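Local coordinates for protein tumor necrosis factor receptor superfamily member 11B (Homo sapiens, PDB 3URF) that acts as a secreted decoy receptor for the cytokine RANKL, neutralising it and so holding back osteoclast formation and activation, at residues P5-E13 against D21-H32; K122-S130 against A137-C145. One frame throughout, in Å; residues are numbered along the deposited sequence.

Contact 1. Residues P5-E13 against D21-H32; sequences PKYLHYDEE and DKCPPGTYLKQH
In the first cysteine-rich repeat of the ligand-binding part of this TNF-receptor-family protein, Leu-8 faces Asp-21 as a non-hydrogen-bonded antiparallel pair, CA to CA 4.2 Å, in the small sheet of strands 8-10 and 19-21. Just past the pair, Lys-22 N gives its hydrogen to Tyr-7 O at 2.9 Å. The Asp-21 carboxylate reaches to Lys-6 and Leu-8. Its OD2 takes Lys-6 NZ on the syn lone pair, a salt bridge of 2.9 Å that the lysine chain makes by bending at chi2 and chi3, while OD1 lies against the branched end of Leu-8. With an asparagine in place of this aspartate, the Lys-6 ammonium would probably lose its charged mate and be freer to swing away. The His-9 ring turns inward, bringing CE1 3.2 Å from Asp-21 O close to the ring plane; its ND1 bonds to Cys-20 O on strand 19-21. Beyond it the His-32 ring meets His-9 rim to rim, planes 39° apart. Asp-11 swings CG anti to its backbone N (chi1 -167°), which lays its carboxylate almost flat over one face of His-32, and on the opposite face of that imidazole sits Leu-29 CD1, 4.0 Å above the plane.

Contact 2. Residues K122-S130 against A137-C145; sequences KRCPDGFFS and APCRKHTNC
Cys-124 opens the fourth cysteine-rich repeat with a disulfide to Cys-139, SG to SG 2.0 Å and chi3 -97°, which ties the start of residues 122-130 to the residue just before strand 140-141. The chain then rounds a type II turn from Pro-125 to Phe-128. Gly-127 holds the turn's third position with positive phi, where a CB would run into the carbonyl O of Asp-126. Its own O receives His-142 N at 3.0 Å in a nearly straight bond, although the donor stands above the carbonyl plane. The imidazole of His-142 lies over this peptide, with Gly-127 C 3.3 Å above the ring plane, and a water in that plane joins His-142 NE2 (3.1 Å) to Gly-127 N (2.9 Å). Phe-128 enters the two-stranded hairpin, paired with Lys-141 on one face; its ring lies obliquely alongside that lysine, and its CB packs near Cys-139 CB. Phe-129 points to the other face, where Arg-140 also sits. Two backbone bonds lock this pair, Phe-129 N to Arg-140 O at 3.0 Å and Arg-140 N to Phe-129 O at 3.1 Å. With chi1 at 79°, CG of Phe-129 falls between backbone N and carbonyl carbon, and the ring leans across the partner strand: its CE2 edge is 3.7 Å from Lys-141 O, and His-142 runs nearly parallel (19°) but slid well aside. Ser-130 closes the segment with OG hydrogen-bonded to Phe-107 O of strand 107-111. The hairpin follows strand 120-123 after the turn, with strand 107-111 also reached through Lys-122 to Gly-108 and Ala-137 to Val-109 backbone bonds, while the loop holding Asp-161 touches both Phe-129 and His-142.

Both contacts are surface contacts of similar extent, set in different repeats on opposite sides of the chain's centre. Their centres are 57 Å apart and their nearest atoms about 39 Å, and they lie in series along the chain, sharing no strand and not touching. Contact 1, in the first repeat, relies on one backbone bond, a salt bridge and a histidine beneath a carboxylate; its cysteine, Cys-23, is tied elsewhere, to Cys-41 on strand 40-43. Contact 2, in the fourth repeat, has its disulfide inside the contact, backed by three backbone bonds and two phenylalanines. Each includes a type II turn, but in contact 2 alone does a turn residue bond across to the facing segment.

Contact 1. Residues P5-E13 against D21-H32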
loop_
_atom_site.group_PDB
_atom_site.type_symbol
_atom_site.label_atom_id
_atom_site.label_comp_id
_atom_site.label_asym_id
_atom_site.label_seq_id
_atom_site.Cartn_x
_atom_site.Cartn_y
_atom_site.Cartn_z
ATOM N N PRO B 5 -25.261 -22.339 -40.554
ATOM C CA PRO B 5 -26.626 -22.330 -40.018
ATOM C C PRO B 5 -26.740 -21.249 -38.968
ATOM O O PRO B 5 -26.078 -20.221 -39.094
ATOM C CB PRO B 5 -26.743 -23.700 -39.345
ATOM C CG PRO B 5 -25.736 -24.551 -40.049
ATOM C CD PRO B 5 -24.596 -23.637 -40.347
ATOM N N LYS B 6 -27.570 -21.472 -37.953
ATOM C CA LYS B 6 -27.483 -20.681 -36.740
ATOM C C LYS B 6 -26.098 -20.956 -36.163
ATOM O O LYS B 6 -25.565 -20.172 -35.377
ATOM C CB LYS B 6 -28.569 -21.093 -35.753
ATOM C CG LYS B 6 -29.951 -21.077 -36.347
ATOM C CD LYS B 6 -30.794 -22.228 -35.809
ATOM C CE LYS B 6 -30.289 -23.581 -36.309
ATOM N NZ LYS B 6 -31.177 -24.697 -35.861
ATOM N N TYR B 7 -25.522 -22.078 -36.582
ATOM C CA TYR B 7 -24.162 -22.468 -36.220
ATOM C C TYR B 7 -24.166 -23.507 -35.116
ATOM O O TYR B 7 -24.783 -23.320 -34.065
ATOM C CB TYR B 7 -23.278 -21.266 -35.862
ATOM C CG TYR B 7 -22.209 -20.968 -36.904
ATOM C CD1 TYR B 7 -20.888 -20.717 -36.530
ATOM C CD2 TYR B 7 -22.517 -20.954 -38.264
ATOM C CE1 TYR B 7 -19.902 -20.448 -37.487
ATOM C CE2 TYR B 7 -21.537 -20.688 -39.226
ATOM C CZ TYR B 7 -20.233 -20.435 -38.832
ATOM O OH TYR B 7 -19.264 -20.171 -39.783
ATOM N N LEU B 8 -23.475 -24.610 -35.386
ATOM C CA LEU B 8 -23.507 -25.786 -34.526
ATOM C C LEU B 8 -22.129 -26.127 -33.943
ATOM O O LEU B 8 -21.125 -25.501 -34.282
ATOM C CB LEU B 8 -24.104 -26.985 -35.284
ATOM C CG LEU B 8 -25.568 -26.859 -35.745
ATOM C CD1 LEU B 8 -25.679 -26.183 -37.104
ATOM C CD2 LEU B 8 -26.282 -28.211 -35.776
ATOM N N HIS B 9 -22.093 -27.109 -33.049
ATOM C CA HIS B 9 -20.842 -27.546 -32.443
ATOM C C HIS B 9 -20.985 -28.959 -31.870
ATOM O O HIS B 9 -22.100 -29.439 -31.653
ATOM C CB HIS B 9 -20.373 -26.549 -31.370
ATOM C CG HIS B 9 -21.222 -26.536 -30.132
ATOM N ND1 HIS B 9 -22.592 -26.376 -30.164
ATOM C CD2 HIS B 9 -20.891 -26.654 -28.824
ATOM C CE1 HIS B 9 -23.069 -26.402 -28.932
ATOM N NE2 HIS B 9 -22.056 -26.568 -28.098
ATOM N N TYR B 10 -19.854 -29.624 -31.644
ATOM C CA TYR B 10 -19.850 -30.982 -31.114
ATOM C C TYR B 10 -20.253 -30.995 -29.651
ATOM O O TYR B 10 -19.983 -30.047 -28.915
ATOM C CB TYR B 10 -18.444 -31.559 -31.183
ATOM C CG TYR B 10 -17.666 -31.308 -29.906
ATOM C CD1 TYR B 10 -16.993 -30.107 -29.703
ATOM C CD2 TYR B 10 -17.624 -32.266 -28.892
ATOM C CE1 TYR B 10 -16.287 -29.874 -28.535
ATOM C CE2 TYR B 10 -16.923 -32.042 -27.720
ATOM C CZ TYR B 10 -16.257 -30.846 -27.547
ATOM O OH TYR B 10 -15.555 -30.617 -26.386
ATOM N N ASP B 11 -20.856 -32.089 -29.208
ATOM C CA ASP B 11 -21.051 -32.261 -27.778
ATOM C C ASP B 11 -20.556 -33.619 -27.309
ATOM O O ASP B 11 -19.735 -33.709 -26.394
ATOM C CB ASP B 11 -22.510 -32.069 -27.386
ATOM C CG ASP B 11 -22.684 -31.918 -25.892
ATOM O OD1 ASP B 11 -21.753 -31.388 -25.253
ATOM O OD2 ASP B 11 -23.737 -32.331 -25.358
ATOM N N GLU B 12 -21.059 -34.670 -27.942
ATOM C CA GLU B 12 -20.697 -36.032 -27.572
ATOM C C GLU B 12 -21.403 -36.491 -26.293
ATOM O O GLU B 12 -20.787 -36.620 -25.233
ATOM C CB GLU B 12 -19.184 -36.175 -27.422
ATOM C CG GLU B 12 -18.717 -37.615 -27.417
ATOM C CD GLU B 12 -17.772 -37.911 -26.277
ATOM O OE1 GLU B 12 -17.371 -36.951 -25.576
ATOM O OE2 GLU B 12 -17.440 -39.103 -26.082
ATOM N N GLU B 13 -22.705 -36.727 -26.408
ATOM C CA GLU B 13 -23.488 -37.317 -25.333
ATOM C C GLU B 13 -23.027 -38.772 -25.148
ATOM O O GLU B 13 -22.061 -39.196 -25.787
ATOM C CB GLU B 13 -24.983 -37.199 -25.668
ATOM C CG GLU B 13 -25.929 -38.029 -24.826
ATOM C CD GLU B 13 -26.666 -39.062 -25.663
ATOM O OE1 GLU B 13 -27.363 -38.660 -26.619
ATOM O OE2 GLU B 13 -26.534 -40.275 -25.381
ATOM N N ASP B 21 -26.628 -26.613 -31.452
ATOM C CA ASP B 21 -26.606 -25.204 -31.791
ATOM C C ASP B 21 -25.797 -24.419 -30.781
ATOM O O ASP B 21 -25.704 -24.796 -29.609
ATOM C CB ASP B 21 -28.021 -24.654 -31.843
ATOM C CG ASP B 21 -28.634 -24.789 -33.208
ATOM O OD1 ASP B 21 -27.879 -25.075 -34.167
ATOM O OD2 ASP B 21 -29.863 -24.594 -33.325
ATOM N N LYS B 22 -25.203 -23.327 -31.244
ATOM C CA LYS B 22 -24.501 -22.411 -30.357
ATOM C C LYS B 22 -25.485 -21.411 -29.760
ATOM O O LYS B 22 -26.597 -21.235 -30.267
ATOM C CB LYS B 22 -23.385 -21.680 -31.104
ATOM C CG LYS B 22 -22.062 -22.427 -31.122
ATOM C CD LYS B 22 -21.000 -21.625 -31.842
ATOM C CE LYS B 22 -19.623 -21.903 -31.270
ATOM N NZ LYS B 22 -18.632 -20.857 -31.660
ATOM N N CYS B 23 -25.084 -20.765 -28.671
ATOM C CA CYS B 23 -25.947 -19.788 -28.039
ATOM C C CYS B 23 -25.667 -18.407 -28.590
ATOM O O CYS B 23 -24.513 -17.981 -28.715
ATOM C CB CYS B 23 -25.801 -19.823 -26.519
ATOM S SG CYS B 23 -26.585 -21.259 -25.726
ATOM N N PRO B 24 -26.740 -17.699 -28.929
ATOM C CA PRO B 24 -26.691 -16.347 -29.486
ATOM C C PRO B 24 -26.163 -15.316 -28.487
ATOM O O PRO B 24 -26.285 -15.483 -27.258
ATOM C CB PRO B 24 -28.160 -16.029 -29.785
ATOM C CG PRO B 24 -28.929 -17.302 -29.536
ATOM C CD PRO B 24 -28.110 -18.138 -28.626
ATOM N N PRO B 25 -25.585 -14.236 -29.021
ATOM C CA PRO B 25 -25.237 -13.088 -28.187
ATOM C C PRO B 25 -26.488 -12.712 -27.406
ATOM O O PRO B 25 -27.569 -12.696 -27.985
ATOM C CB PRO B 25 -24.925 -11.998 -29.213
ATOM C CG PRO B 25 -24.555 -12.736 -30.464
ATOM C CD PRO B 25 -25.379 -13.979 -30.455
ATOM N N GLY B 26 -26.353 -12.444 -26.113
ATOM C CA GLY B 26 -27.488 -12.049 -25.305
ATOM C C GLY B 26 -27.968 -13.156 -24.390
ATOM O O GLY B 26 -28.863 -12.960 -23.558
ATOM N N THR B 27 -27.369 -14.326 -24.545
ATOM C CA THR B 27 -27.764 -15.491 -23.774
ATOM C C THR B 27 -26.551 -16.236 -23.221
ATOM O O THR B 27 -25.415 -16.007 -23.654
ATOM C CB THR B 27 -28.585 -16.479 -24.642
ATOM O OG1 THR B 27 -27.708 -17.240 -25.482
ATOM C CG2 THR B 27 -29.594 -15.735 -25.496
ATOM N N TYR B 28 -26.800 -17.115 -22.253
ATOM C CA TYR B 28 -25.811 -18.096 -21.833
ATOM C C TYR B 28 -26.352 -19.497 -22.122
ATOM O O TYR B 28 -27.516 -19.653 -22.506
ATOM C CB TYR B 28 -25.440 -17.936 -20.358
ATOM C CG TYR B 28 -26.508 -18.350 -19.359
ATOM C CD1 TYR B 28 -27.538 -17.478 -18.994
ATOM C CD2 TYR B 28 -26.464 -19.601 -18.753
ATOM C CE1 TYR B 28 -28.503 -17.853 -18.074
ATOM C CE2 TYR B 28 -27.424 -19.988 -17.835
ATOM C CZ TYR B 28 -28.441 -19.117 -17.501
ATOM O OH TYR B 28 -29.390 -19.522 -16.589
ATOM N N LEU B 29 -25.513 -20.513 -21.947
ATOM C CA LEU B 29 -25.925 -21.880 -22.232
ATOM C C LEU B 29 -26.410 -22.622 -20.996
ATOM O O LEU B 29 -25.649 -22.822 -20.044
ATOM C CB LEU B 29 -24.782 -22.657 -22.865
ATOM C CG LEU B 29 -25.121 -24.107 -23.218
ATOM C CD1 LEU B 29 -24.255 -24.569 -24.367
ATOM C CD2 LEU B 29 -24.984 -25.049 -22.016
ATOM N N LYS B 30 -27.666 -23.056 -21.017
ATOM C CA LYS B 30 -28.199 -23.817 -19.892
ATOM C C LYS B 30 -28.115 -25.336 -20.078
ATOM O O LYS B 30 -27.708 -26.046 -19.158
ATOM C CB LYS B 30 -29.623 -23.379 -19.538
ATOM C CG LYS B 30 -30.145 -24.047 -18.271
ATOM C CD LYS B 30 -29.128 -23.930 -17.130
ATOM C CE LYS B 30 -29.205 -25.110 -16.152
ATOM N NZ LYS B 30 -28.511 -26.351 -16.637
ATOM N N GLN B 31 -28.489 -25.840 -21.253
ATOM C CA GLN B 31 -28.426 -27.282 -21.493
ATOM C C GLN B 31 -27.961 -27.635 -22.898
ATOM O O GLN B 31 -28.477 -27.107 -23.884
ATOM C CB GLN B 31 -29.781 -27.941 -21.222
ATOM C CG GLN B 31 -29.698 -29.196 -20.359
ATOM C CD GLN B 31 -29.433 -28.875 -18.895
ATOM O OE1 GLN B 31 -30.342 -28.487 -18.155
ATOM N NE2 GLN B 31 -28.182 -29.025 -18.475
ATOM N N HIS B 32 -26.990 -28.542 -22.973
ATOM C CA HIS B 32 -26.473 -29.032 -24.249
ATOM C C HIS B 32 -27.510 -29.844 -24.993
ATOM O O HIS B 32 -28.282 -30.584 -24.385
ATOM C CB HIS B 32 -25.232 -29.898 -24.031
ATOM C CG HIS B 32 -23.976 -29.109 -23.828
ATOM N ND1 HIS B 32 -23.168 -28.713 -24.874
ATOM C CD2 HIS B 32 -23.390 -28.638 -22.702
ATOM C CE1 HIS B 32 -22.138 -28.035 -24.400
ATOM N NE2 HIS B 32 -22.249 -27.975 -23.084
#

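Contact 2. Residues K122-S130 against A137-C145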
loop_
_atom_site.group_PDB
_atom_site.type_symbol
_atom_site.label_atom_id
_atom_site.label_comp_id
_atom_site.label_asym_id
_atom_site.label_seq_id
_atom_site.Cartn_x
_atom_site.Cartn_y
_atom_site.Cartn_z
ATOM N N LYS B 122 4.913 16.409 -34.885
ATOM C CA LYS B 122 6.206 16.257 -35.560
ATOM C C LYS B 122 6.666 17.610 -36.083
ATOM O O LYS B 122 5.951 18.601 -35.970
ATOM C CB LYS B 122 6.114 15.263 -36.722
ATOM C CG LYS B 122 6.903 13.975 -36.518
ATOM C CD LYS B 122 8.038 13.828 -37.539
ATOM C CE LYS B 122 8.958 12.638 -37.214
ATOM N NZ LYS B 122 10.171 12.567 -38.089
ATOM N N ARG B 123 7.860 17.659 -36.658
ATOM C CA ARG B 123 8.341 18.909 -37.226
ATOM C C ARG B 123 7.930 19.052 -38.680
ATOM O O ARG B 123 7.912 18.073 -39.425
ATOM C CB ARG B 123 9.854 19.020 -37.106
ATOM C CG ARG B 123 10.306 19.408 -35.730
ATOM C CD ARG B 123 11.234 20.600 -35.782
ATOM N NE ARG B 123 11.731 20.925 -34.451
ATOM C CZ ARG B 123 12.759 21.735 -34.220
ATOM N NH1 ARG B 123 13.401 22.295 -35.242
ATOM N NH2 ARG B 123 13.150 21.981 -32.973
ATOM N N CYS B 124 7.597 20.276 -39.075
ATOM C CA CYS B 124 7.253 20.555 -40.465
ATOM C C CYS B 124 8.490 20.487 -41.368
ATOM O O CYS B 124 9.365 21.354 -41.299
ATOM C CB CYS B 124 6.558 21.917 -40.586
ATOM S SG CYS B 124 4.844 21.950 -39.976
ATOM N N PRO B 125 8.562 19.447 -42.220
ATOM C CA PRO B 125 9.691 19.250 -43.142
ATOM C C PRO B 125 10.009 20.496 -43.980
ATOM O O PRO B 125 9.277 21.494 -43.957
ATOM C CB PRO B 125 9.201 18.118 -44.055
ATOM C CG PRO B 125 8.229 17.358 -43.215
ATOM C CD PRO B 125 7.541 18.392 -42.365
ATOM N N ASP B 126 11.113 20.443 -44.712
ATOM C CA ASP B 126 11.424 21.537 -45.604
ATOM C C ASP B 126 10.254 21.688 -46.564
ATOM O O ASP B 126 9.793 20.705 -47.148
ATOM C CB ASP B 126 12.733 21.286 -46.351
ATOM C CG ASP B 126 13.951 21.708 -45.545
ATOM O OD1 ASP B 126 14.222 22.930 -45.483
ATOM O OD2 ASP B 126 14.633 20.825 -44.973
ATOM N N GLY B 127 9.748 22.912 -46.688
ATOM C CA GLY B 127 8.654 23.191 -47.598
ATOM C C GLY B 127 7.267 23.075 -46.988
ATOM O O GLY B 127 6.273 23.045 -47.714
ATOM N N PHE B 128 7.197 23.007 -45.659
ATOM C CA PHE B 128 5.918 22.961 -44.951
ATOM C C PHE B 128 5.902 23.946 -43.797
ATOM O O PHE B 128 6.894 24.621 -43.529
ATOM C CB PHE B 128 5.641 21.561 -44.417
ATOM C CG PHE B 128 5.334 20.558 -45.482
ATOM C CD1 PHE B 128 4.024 20.272 -45.821
ATOM C CD2 PHE B 128 6.358 19.905 -46.154
ATOM C CE1 PHE B 128 3.733 19.346 -46.809
ATOM C CE2 PHE B 128 6.077 18.981 -47.144
ATOM C CZ PHE B 128 4.761 18.702 -47.474
ATOM N N PHE B 129 4.774 24.016 -43.104
ATOM C CA PHE B 129 4.634 24.973 -42.020
ATOM C C PHE B 129 3.320 24.784 -41.250
ATOM O O PHE B 129 2.433 24.031 -41.685
ATOM C CB PHE B 129 4.704 26.398 -42.587
ATOM C CG PHE B 129 3.421 26.856 -43.214
ATOM C CD1 PHE B 129 2.605 27.779 -42.567
ATOM C CD2 PHE B 129 3.013 26.346 -44.442
ATOM C CE1 PHE B 129 1.415 28.197 -43.141
ATOM C CE2 PHE B 129 1.817 26.759 -45.027
ATOM C CZ PHE B 129 1.018 27.684 -44.374
ATOM N N SER B 130 3.231 25.457 -40.100
ATOM C CA SER B 130 1.965 25.717 -39.407
ATOM C C SER B 130 2.069 27.011 -38.594
ATOM O O SER B 130 2.999 27.173 -37.805
ATOM C CB SER B 130 1.559 24.541 -38.506
ATOM O OG SER B 130 2.666 23.697 -38.260
ATOM N N ALA B 137 -4.591 20.414 -36.223
ATOM C CA ALA B 137 -4.147 20.876 -37.536
ATOM C C ALA B 137 -2.815 20.282 -37.998
ATOM O O ALA B 137 -1.826 20.322 -37.262
ATOM C CB ALA B 137 -4.078 22.387 -37.546
ATOM N N PRO B 138 -2.790 19.743 -39.234
ATOM C CA PRO B 138 -1.611 19.137 -39.870
ATOM C C PRO B 138 -0.627 20.184 -40.388
ATOM O O PRO B 138 -0.937 21.379 -40.389
ATOM C CB PRO B 138 -2.203 18.380 -41.072
ATOM C CG PRO B 138 -3.709 18.444 -40.909
ATOM C CD PRO B 138 -3.972 19.679 -40.111
ATOM N N CYS B 139 0.548 19.730 -40.819
ATOM C CA CYS B 139 1.485 20.579 -41.554
ATOM C C CYS B 139 0.956 20.807 -42.961
ATOM O O CYS B 139 0.776 19.853 -43.724
ATOM C CB CYS B 139 2.872 19.933 -41.630
ATOM S SG CYS B 139 3.914 20.133 -40.141
ATOM N N ARG B 140 0.686 22.068 -43.289
ATOM C CA ARG B 140 0.277 22.447 -44.642
ATOM C C ARG B 140 1.512 22.869 -45.447
ATOM O O ARG B 140 2.448 23.462 -44.904
ATOM C CB ARG B 140 -0.776 23.570 -44.598
ATOM C CG ARG B 140 -2.179 23.094 -44.192
ATOM C CD ARG B 140 -2.913 24.092 -43.282
ATOM N NE ARG B 140 -4.121 23.509 -42.690
ATOM C CZ ARG B 140 -4.781 24.036 -41.659
ATOM N NH1 ARG B 140 -4.352 25.161 -41.095
ATOM N NH2 ARG B 140 -5.868 23.437 -41.183
ATOM N N LYS B 141 1.537 22.552 -46.733
ATOM C CA LYS B 141 2.731 22.853 -47.511
ATOM C C LYS B 141 2.749 24.289 -48.036
ATOM O O LYS B 141 1.699 24.885 -48.271
ATOM C CB LYS B 141 2.923 21.838 -48.636
ATOM C CG LYS B 141 2.550 22.324 -50.005
ATOM C CD LYS B 141 2.983 21.308 -51.052
ATOM C CE LYS B 141 4.476 21.009 -50.965
ATOM N NZ LYS B 141 4.923 20.046 -52.015
ATOM N N HIS B 142 3.947 24.848 -48.193
ATOM C CA HIS B 142 4.078 26.220 -48.666
ATOM C C HIS B 142 3.205 26.379 -49.891
ATOM O O HIS B 142 3.297 25.594 -50.831
ATOM C CB HIS B 142 5.532 26.551 -49.022
ATOM C CG HIS B 142 6.448 26.615 -47.842
ATOM N ND1 HIS B 142 6.048 27.090 -46.611
ATOM C CD2 HIS B 142 7.748 26.261 -47.703
ATOM C CE1 HIS B 142 7.060 27.020 -45.764
ATOM N NE2 HIS B 142 8.102 26.519 -46.401
ATOM N N THR B 143 2.338 27.380 -49.883
ATOM C CA THR B 143 1.572 27.659 -51.082
ATOM C C THR B 143 2.528 28.080 -52.215
ATOM O O THR B 143 3.365 28.973 -52.043
ATOM C CB THR B 143 0.492 28.726 -50.823
ATOM O OG1 THR B 143 0.077 29.301 -52.070
ATOM C CG2 THR B 143 1.035 29.815 -49.940
ATOM N N ASN B 144 2.433 27.414 -53.363
ATOM C CA ASN B 144 3.311 27.761 -54.475
ATOM C C ASN B 144 2.822 28.979 -55.250
ATOM O O ASN B 144 2.164 28.853 -56.284
ATOM C CB ASN B 144 3.546 26.580 -55.419
ATOM C CG ASN B 144 4.526 26.920 -56.536
ATOM O OD1 ASN B 144 4.207 26.798 -57.719
ATOM N ND2 ASN B 144 5.722 27.370 -56.159
ATOM N N CYS B 145 3.138 30.160 -54.727
ATOM C CA CYS B 145 2.825 31.402 -55.406
ATOM C C CYS B 145 3.436 31.300 -56.775
ATOM O O CYS B 145 2.762 31.518 -57.796
ATOM C CB CYS B 145 3.463 32.570 -54.665
ATOM S SG CYS B 145 2.733 32.907 -53.052
HETATM O O HOH W 1 10.738 25.294 -45.399
#